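Chalcone-flavanone isomerase family protein (Arabidopsis thaliana, PDB 4DOO) binds fatty acids, preferring saturated ones, through a plastid-located chalcone-isomerase-like domain, and may take part in alpha-linolenic acid metabolism. Local coordinates at residues Leu57-Tyr62 and Ser75-Leu80; Thr88-Val94 and Arg142-Leu148; Leu126-Phe130 and Val168-Leu173. All blocks are in the same frame, centred on the assembly; numbering follows the deposited sequence.

Contact 1: Leu57-Tyr62 and Ser75-Leu80; sequences LVGDKY and SFMDDL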
# COMPACT_ATOMS: atom_id res chain seq x y z
N LEU A 57 -4.65 7.48 16.77
CA LEU A 57 -5.34 6.19 16.81
C LEU A 57 -4.91 5.41 18.05
O LEU A 57 -5.74 4.93 18.82
CB LEU A 57 -5.03 5.40 15.52
CG LEU A 57 -5.60 4.00 15.29
CD1 LEU A 57 -4.80 2.98 16.08
CD2 LEU A 57 -7.07 3.96 15.67
N VAL A 58 -3.60 5.30 18.25
CA VAL A 58 -3.08 4.59 19.41
C VAL A 58 -3.53 5.25 20.71
O VAL A 58 -3.97 4.57 21.64
CB VAL A 58 -1.53 4.54 19.39
CG1 VAL A 58 -1.01 3.95 20.69
CG2 VAL A 58 -1.06 3.70 18.21
N GLY A 59 -3.44 6.57 20.77
CA GLY A 59 -3.84 7.28 21.96
C GLY A 59 -5.32 7.13 22.29
O GLY A 59 -5.72 7.20 23.45
N ASP A 60 -6.14 6.93 21.26
CA ASP A 60 -7.57 6.78 21.47
C ASP A 60 -8.03 5.35 21.72
O ASP A 60 -8.88 5.12 22.58
CB ASP A 60 -8.35 7.37 20.28
CG ASP A 60 -8.18 8.87 20.15
OD1 ASP A 60 -7.83 9.53 21.16
OD2 ASP A 60 -8.40 9.41 19.05
N LYS A 61 -7.48 4.40 20.98
CA LYS A 61 -7.89 3.00 21.14
C LYS A 61 -6.97 2.14 21.99
O LYS A 61 -7.37 1.07 22.46
CB LYS A 61 -8.06 2.34 19.78
CG LYS A 61 -9.35 2.70 19.07
CD LYS A 61 -9.51 1.93 17.78
CE LYS A 61 -10.89 2.15 17.18
NZ LYS A 61 -11.94 1.70 18.14
N TYR A 62 -5.73 2.59 22.18
CA TYR A 62 -4.75 1.84 22.96
C TYR A 62 -4.07 2.70 24.02
O TYR A 62 -2.87 2.59 24.24
CB TYR A 62 -3.69 1.25 22.02
CG TYR A 62 -4.27 0.30 21.00
CD1 TYR A 62 -4.84 0.78 19.82
CD2 TYR A 62 -4.29 -1.07 21.23
CE1 TYR A 62 -5.43 -0.09 18.90
CE2 TYR A 62 -4.87 -1.95 20.32
CZ TYR A 62 -5.44 -1.45 19.16
OH TYR A 62 -6.05 -2.32 18.27
N SER A 75 -6.48 -7.12 17.04
CA SER A 75 -7.27 -6.06 16.42
C SER A 75 -6.47 -4.89 15.85
O SER A 75 -7.00 -4.09 15.07
CB SER A 75 -8.26 -5.50 17.45
OG SER A 75 -7.55 -4.93 18.54
N PHE A 76 -5.20 -4.77 16.23
CA PHE A 76 -4.37 -3.65 15.79
C PHE A 76 -4.34 -3.42 14.29
O PHE A 76 -4.59 -2.31 13.82
CB PHE A 76 -2.94 -3.82 16.32
CG PHE A 76 -2.05 -2.63 16.06
CD1 PHE A 76 -2.45 -1.35 16.42
CD2 PHE A 76 -0.79 -2.80 15.49
CE1 PHE A 76 -1.61 -0.25 16.22
CE2 PHE A 76 0.06 -1.71 15.28
CZ PHE A 76 -0.35 -0.44 15.65
N MET A 77 -4.05 -4.47 13.53
CA MET A 77 -3.98 -4.36 12.08
C MET A 77 -5.26 -3.78 11.47
O MET A 77 -5.20 -2.84 10.69
CB MET A 77 -3.66 -5.73 11.47
CG MET A 77 -3.59 -5.73 9.94
SD MET A 77 -2.95 -7.29 9.29
CE MET A 77 -4.35 -8.36 9.50
N ASP A 78 -6.41 -4.34 11.83
CA ASP A 78 -7.67 -3.84 11.28
C ASP A 78 -8.00 -2.43 11.78
O ASP A 78 -8.60 -1.64 11.06
CB ASP A 78 -8.83 -4.78 11.63
CG ASP A 78 -10.05 -4.54 10.76
OD1 ASP A 78 -10.05 -5.01 9.61
OD2 ASP A 78 -11.00 -3.87 11.22
N ASP A 79 -7.61 -2.12 13.02
CA ASP A 79 -7.89 -0.79 13.55
C ASP A 79 -7.12 0.27 12.75
O ASP A 79 -7.65 1.34 12.45
CB ASP A 79 -7.51 -0.69 15.04
CG ASP A 79 -8.53 -1.36 15.95
OD1 ASP A 79 -9.72 -1.46 15.58
OD2 ASP A 79 -8.14 -1.78 17.06
N LEU A 80 -5.87 -0.05 12.40
CA LEU A 80 -5.04 0.87 11.62
C LEU A 80 -5.62 1.11 10.23
O LEU A 80 -5.75 2.25 9.79
CB LEU A 80 -3.62 0.32 11.45
CG LEU A 80 -2.63 0.45 12.61
CD1 LEU A 80 -1.34 -0.28 12.24
CD2 LEU A 80 -2.35 1.92 12.90

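Contact 2: Thr88-Val94 and Arg142-Leu148; sequences TIRLQIV and RNSTIDL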
# COMPACT_ATOMS: atom_id res chain seq x y z
N THR A 88 0.74 6.37 2.27
CA THR A 88 1.24 6.37 0.91
C THR A 88 1.87 5.01 0.64
O THR A 88 2.57 4.46 1.50
CB THR A 88 2.33 7.44 0.68
OG1 THR A 88 1.76 8.75 0.79
CG2 THR A 88 2.94 7.30 -0.72
N ILE A 89 1.59 4.47 -0.54
CA ILE A 89 2.18 3.21 -0.97
C ILE A 89 2.97 3.61 -2.21
O ILE A 89 2.39 3.99 -3.23
CB ILE A 89 1.12 2.16 -1.40
CG1 ILE A 89 0.19 1.83 -0.23
CG2 ILE A 89 1.82 0.90 -1.91
CD1 ILE A 89 0.91 1.26 0.97
N ARG A 90 4.29 3.58 -2.12
CA ARG A 90 5.12 3.93 -3.27
C ARG A 90 5.61 2.67 -3.95
O ARG A 90 6.25 1.82 -3.33
CB ARG A 90 6.31 4.79 -2.85
CG ARG A 90 7.36 4.96 -3.94
CD ARG A 90 8.35 6.05 -3.59
NE ARG A 90 7.69 7.35 -3.51
CZ ARG A 90 8.32 8.50 -3.27
NH1 ARG A 90 9.63 8.51 -3.09
NH2 ARG A 90 7.63 9.63 -3.22
N LEU A 91 5.29 2.54 -5.24
CA LEU A 91 5.70 1.38 -6.02
C LEU A 91 6.81 1.80 -6.97
O LEU A 91 6.75 2.88 -7.55
CB LEU A 91 4.54 0.84 -6.87
CG LEU A 91 3.24 0.35 -6.24
CD1 LEU A 91 2.44 1.53 -5.75
CD2 LEU A 91 2.45 -0.43 -7.27
N GLN A 92 7.81 0.94 -7.13
CA GLN A 92 8.91 1.18 -8.06
C GLN A 92 9.04 -0.09 -8.89
O GLN A 92 9.38 -1.16 -8.36
CB GLN A 92 10.21 1.47 -7.31
CG GLN A 92 10.21 2.82 -6.61
CD GLN A 92 11.56 3.16 -6.02
OE1 GLN A 92 12.54 3.33 -6.75
NE2 GLN A 92 11.63 3.25 -4.70
N ILE A 93 8.74 0.02 -10.18
CA ILE A 93 8.77 -1.12 -11.09
C ILE A 93 10.13 -1.77 -11.24
O ILE A 93 11.11 -1.10 -11.59
CB ILE A 93 8.23 -0.72 -12.49
CG1 ILE A 93 6.85 -0.07 -12.36
CG2 ILE A 93 8.15 -1.94 -13.40
CD1 ILE A 93 5.82 -0.94 -11.67
N VAL A 94 10.19 -3.07 -10.97
CA VAL A 94 11.42 -3.85 -11.07
C VAL A 94 11.53 -4.62 -12.39
O VAL A 94 12.54 -4.52 -13.09
CB VAL A 94 11.52 -4.85 -9.89
CG1 VAL A 94 12.72 -5.76 -10.07
CG2 VAL A 94 11.62 -4.09 -8.57
N ARG A 142 10.69 -0.42 -16.30
CA ARG A 142 11.44 -0.60 -15.07
C ARG A 142 11.85 0.79 -14.58
O ARG A 142 12.16 1.67 -15.38
CB ARG A 142 12.68 -1.45 -15.34
CG ARG A 142 13.63 -1.63 -14.15
CD ARG A 142 14.87 -2.41 -14.60
NE ARG A 142 15.96 -2.41 -13.63
CZ ARG A 142 16.01 -3.18 -12.54
NH1 ARG A 142 15.01 -4.01 -12.26
NH2 ARG A 142 17.07 -3.12 -11.74
N ASN A 143 11.84 0.96 -13.26
CA ASN A 143 12.21 2.21 -12.59
C ASN A 143 11.10 3.26 -12.55
O ASN A 143 11.32 4.38 -12.08
CB ASN A 143 13.48 2.81 -13.21
CG ASN A 143 14.69 1.90 -13.05
OD1 ASN A 143 14.97 1.42 -11.96
ND2 ASN A 143 15.40 1.66 -14.15
N SER A 144 9.92 2.91 -13.06
CA SER A 144 8.78 3.84 -13.01
C SER A 144 8.33 3.87 -11.56
O SER A 144 8.41 2.85 -10.87
CB SER A 144 7.62 3.34 -13.88
OG SER A 144 7.99 3.25 -15.25
N THR A 145 7.87 5.02 -11.09
CA THR A 145 7.41 5.15 -9.71
C THR A 145 5.94 5.56 -9.68
O THR A 145 5.53 6.51 -10.34
CB THR A 145 8.21 6.23 -8.93
OG1 THR A 145 9.59 5.82 -8.83
CG2 THR A 145 7.65 6.41 -7.53
N ILE A 146 5.14 4.81 -8.91
CA ILE A 146 3.72 5.11 -8.78
C ILE A 146 3.43 5.31 -7.31
O ILE A 146 3.84 4.50 -6.47
CB ILE A 146 2.83 3.95 -9.28
CG1 ILE A 146 3.10 3.67 -10.76
CG2 ILE A 146 1.36 4.29 -9.07
CD1 ILE A 146 4.39 2.91 -11.02
N ASP A 147 2.74 6.40 -6.99
CA ASP A 147 2.38 6.69 -5.61
C ASP A 147 0.88 6.61 -5.39
O ASP A 147 0.11 7.38 -5.98
CB ASP A 147 2.87 8.10 -5.22
CG ASP A 147 4.30 8.11 -4.73
OD1 ASP A 147 4.93 7.03 -4.71
OD2 ASP A 147 4.79 9.19 -4.36
N LEU A 148 0.47 5.66 -4.56
CA LEU A 148 -0.94 5.49 -4.22
C LEU A 148 -1.09 6.12 -2.85
O LEU A 148 -0.43 5.70 -1.89
CB LEU A 148 -1.32 4.01 -4.14
CG LEU A 148 -0.96 3.09 -5.31
CD1 LEU A 148 -1.31 1.65 -4.95
CD2 LEU A 148 -1.70 3.52 -6.56
O HOH W 1 12.97 4.21 -9.50

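Contact 3: Leu126-Phe130 and Val168-Leu173; sequences LLQSF and VKSHLL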
# COMPACT_ATOMS: atom_id res chain seq x y z
N LEU A 126 -16.99 0.77 -9.57
CA LEU A 126 -15.96 1.28 -8.68
C LEU A 126 -14.60 0.85 -9.23
O LEU A 126 -13.69 1.67 -9.37
CB LEU A 126 -16.15 0.72 -7.26
CG LEU A 126 -15.08 1.15 -6.25
CD1 LEU A 126 -15.00 2.67 -6.21
CD2 LEU A 126 -15.43 0.59 -4.87
N LEU A 127 -14.47 -0.43 -9.55
CA LEU A 127 -13.23 -0.96 -10.10
C LEU A 127 -12.89 -0.27 -11.42
O LEU A 127 -11.72 -0.08 -11.74
CB LEU A 127 -13.33 -2.47 -10.33
CG LEU A 127 -12.07 -3.15 -10.91
CD1 LEU A 127 -10.89 -2.95 -9.97
CD2 LEU A 127 -12.34 -4.64 -11.12
N GLN A 128 -13.91 0.11 -12.18
CA GLN A 128 -13.67 0.78 -13.45
C GLN A 128 -13.17 2.20 -13.24
O GLN A 128 -12.37 2.70 -14.04
CB GLN A 128 -14.95 0.79 -14.31
CG GLN A 128 -14.76 1.41 -15.69
CD GLN A 128 -13.59 0.81 -16.45
OE1 GLN A 128 -13.52 -0.41 -16.65
NE2 GLN A 128 -12.66 1.66 -16.87
N SER A 129 -13.62 2.85 -12.18
CA SER A 129 -13.17 4.22 -11.90
C SER A 129 -11.69 4.20 -11.56
O SER A 129 -10.97 5.17 -11.80
CB SER A 129 -13.98 4.82 -10.74
OG SER A 129 -13.75 4.13 -9.53
N PHE A 130 -11.23 3.09 -10.99
CA PHE A 130 -9.82 2.94 -10.63
C PHE A 130 -9.03 2.69 -11.92
O PHE A 130 -8.03 3.35 -12.18
CB PHE A 130 -9.63 1.77 -9.67
CG PHE A 130 -8.19 1.54 -9.27
CD1 PHE A 130 -7.50 2.50 -8.55
CD2 PHE A 130 -7.54 0.36 -9.62
CE1 PHE A 130 -6.16 2.30 -8.18
CE2 PHE A 130 -6.21 0.15 -9.26
CZ PHE A 130 -5.52 1.12 -8.54
N VAL A 168 -10.17 9.00 -6.43
CA VAL A 168 -11.44 8.30 -6.28
C VAL A 168 -11.78 8.32 -4.80
O VAL A 168 -11.02 7.82 -3.97
CB VAL A 168 -11.36 6.83 -6.77
CG1 VAL A 168 -12.68 6.12 -6.51
CG2 VAL A 168 -11.03 6.79 -8.26
N LYS A 169 -12.91 8.94 -4.46
CA LYS A 169 -13.34 9.01 -3.07
C LYS A 169 -14.13 7.73 -2.80
O LYS A 169 -15.25 7.57 -3.30
CB LYS A 169 -14.22 10.24 -2.84
CG LYS A 169 -14.63 10.41 -1.39
CD LYS A 169 -15.53 11.62 -1.20
CE LYS A 169 -15.93 11.75 0.26
NZ LYS A 169 -14.73 11.86 1.14
N SER A 170 -13.55 6.83 -2.03
CA SER A 170 -14.20 5.57 -1.71
C SER A 170 -13.50 4.87 -0.55
O SER A 170 -12.35 4.46 -0.66
CB SER A 170 -14.21 4.65 -2.94
OG SER A 170 -14.62 3.33 -2.61
N HIS A 171 -14.21 4.73 0.56
CA HIS A 171 -13.67 4.06 1.73
C HIS A 171 -13.37 2.62 1.34
O HIS A 171 -12.35 2.05 1.73
CB HIS A 171 -14.71 4.10 2.86
CG HIS A 171 -14.18 3.63 4.18
ND1 HIS A 171 -13.73 2.34 4.38
CD2 HIS A 171 -14.05 4.27 5.37
CE1 HIS A 171 -13.34 2.21 5.64
NE2 HIS A 171 -13.52 3.36 6.26
N LEU A 172 -14.27 2.03 0.55
CA LEU A 172 -14.11 0.65 0.11
C LEU A 172 -12.84 0.44 -0.72
O LEU A 172 -12.07 -0.49 -0.46
CB LEU A 172 -15.34 0.23 -0.71
CG LEU A 172 -15.28 -1.17 -1.34
CD1 LEU A 172 -15.09 -2.21 -0.26
CD2 LEU A 172 -16.57 -1.42 -2.12
N LEU A 173 -12.63 1.29 -1.71
CA LEU A 173 -11.45 1.17 -2.56
C LEU A 173 -10.16 1.35 -1.75
O LEU A 173 -9.21 0.59 -1.91
CB LEU A 173 -11.49 2.21 -3.69
CG LEU A 173 -10.35 2.13 -4.71
CD1 LEU A 173 -10.33 0.75 -5.36
CD2 LEU A 173 -10.55 3.20 -5.77

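Contact 1: Leu57-Tyr62 and Ser75-Leu80
The phenol of Tyr62 reaches across from the end of helix 51-61 and gives its proton to the carboxylate of Asp79, OH to OD2 at 2.5 Å, a very short bond. The acid oxygen sits at the edge of the tyrosine ring, near its plane, while the ring and carboxylate planes stand 63° apart. Ser75 OG lies 3.0 Å from Tyr62 OH, also at that edge. Phe76 meets the same tyrosine differently: its edge is turned to the face of the Tyr62 ring in a T-shaped pair, planes at 86° and centroids 5.7 Å apart. A phenylalanine in place of Tyr62 would probably leave Asp79 OD2 without its hydroxyl donor and Ser75 OG without its polar neighbour. Next to the acid runs the aliphatic part of Lys61, whose CD comes to 3.9 Å from Asp79 CG; the bend at chi4 (-60°) turns the ammonium away, so the two opposite charges are near but form no salt bridge. Farther along the interface, Leu57 CD1 touches Leu80 CD2 at 4.2 Å, the two side chains crossing at about a right angle. Ile70 of helix 67-71 packs on Val58, Tyr62 and Phe76, and helix 189-202 backs Phe76 and Leu80. The arrangement is a helix-helix packing in the chalcone-isomerase-like fold, joining helices 51-61 and 76-82 away from the fatty-acid site.

Contact 2: Thr88-Val94 and Arg142-Leu148
Arg90 and Asp147 face each other as a non-hydrogen-bonded pair of neighbouring antiparallel strands, 87-93 and 145-151, in the large sheet of the chalcone-isomerase-like fold. Their side chains run side by side, and the arginine grips the acid side-on: NE meets OD1 at 3.0 Å and NH2 meets OD2 at 3.1 Å. Each oxygen uses its syn lone pair, and the guanidinium and carboxylate planes are only 11° apart, so this salt bridge is nearly flat. The arginine chain leaves the backbone extended and then turns at chi3 (-64°), which brings NE back beside the acid. Thr145 CG2 packs against Arg90 CG on the same face, where Gln92 and Thr145 also lie alongside each other. Water 1 donates to both Gln92 OE1 and Asn143 O, while Gln92 NE2 is held by Ser13 O.

The other face is apolar. Leu91 sends CD1 to 3.8 Å from Leu148 CG, and the two side chains meet at a slant. Ile93 CG1 likewise reaches Ile146 CD1 at 4.1 Å. This face looks into the ligand pocket: Leu148 touches bound lauric acid, and Leu91 packs on Tyr43, a residue that binds dodecanoate. Tyr181 of helix 171-182 covers Ile89 and Leu91.

Paired backbone bonds join Ile89 to Leu148 and Leu91 to Ile146. Before Thr145, where the strand has not yet begun, Ile93 N still bonds to Ser144 O and Ile93 O accepts from Asn143 N. At the very end the extended Arg142 side chain brings NH1 to 2.7 Å from Val94 O, which lies at the edge of the guanidinium, 6° out of its plane.

Contact 3: Leu126-Phe130 and Val168-Leu173
Phe130 presents its ring obliquely to Leu173, with CD1 4.2 Å from the leucine CD2 and the two side chains crossing at about a right angle. Around the same ring, Phe107 and Phe134 make edge-to-face pairs, and Leu156 of strand 155-160 touches both Phe130 and Leu173. One turn earlier on the helix, Leu126 does most of the remaining packing. Its CG lies trans to the backbone N (chi1 178°), which carries the two methyls across to the start of helix 171-182. There CD2 meets Leu172 CD2 at 3.6 Å, and CD1 comes to 4.2 Å from Val168 CG1 on the edge strand.

Between these apolar partners sits Ser170, its OG 3.6 Å from Leu126 CD2. This hydroxyl oxygen accepts from Leu173 N at 3.0 Å with a nearly straight N-H...O angle of 168°, the N-cap bond that closes the first turn of the helix. Ser129 turns its own hydroxyl back onto Leu126 O, a very short bond within the helix, and its OG lies against Val168 CG1 at 3.8 Å. No hydrogen bond crosses the contact. Leu115 of helix 100-118 packs on both Leu126 and Leu172.

Helix 124-131 is thereby seated on the strand-to-helix junction of the chalcone-isomerase-like fold, and its Phe130 belongs to the aromatic lining of the lauric acid pocket.

Overall arrangement
Contacts 2 and 3 share the sheet and the fatty acid, whereas contact 1 stands apart. Contact 2 joins two inner strands and contact 3 involves the edge strand 163-169; their centres are 19 Å apart and their nearest atoms about 5 Å. Leu148 from contact 2 and Phe130 from contact 3 each come, by their side chains, within about 4 Å of a bound lauric acid. Along the chain these two contacts interleave, helix 124-131 leading into strand 145-151. Contact 1 closes before either opens; helix 76-82 passes on to strand 87-93, yet the centre of contact 1 lies 28 Å from that of contact 2 and 24 Å from that of contact 3.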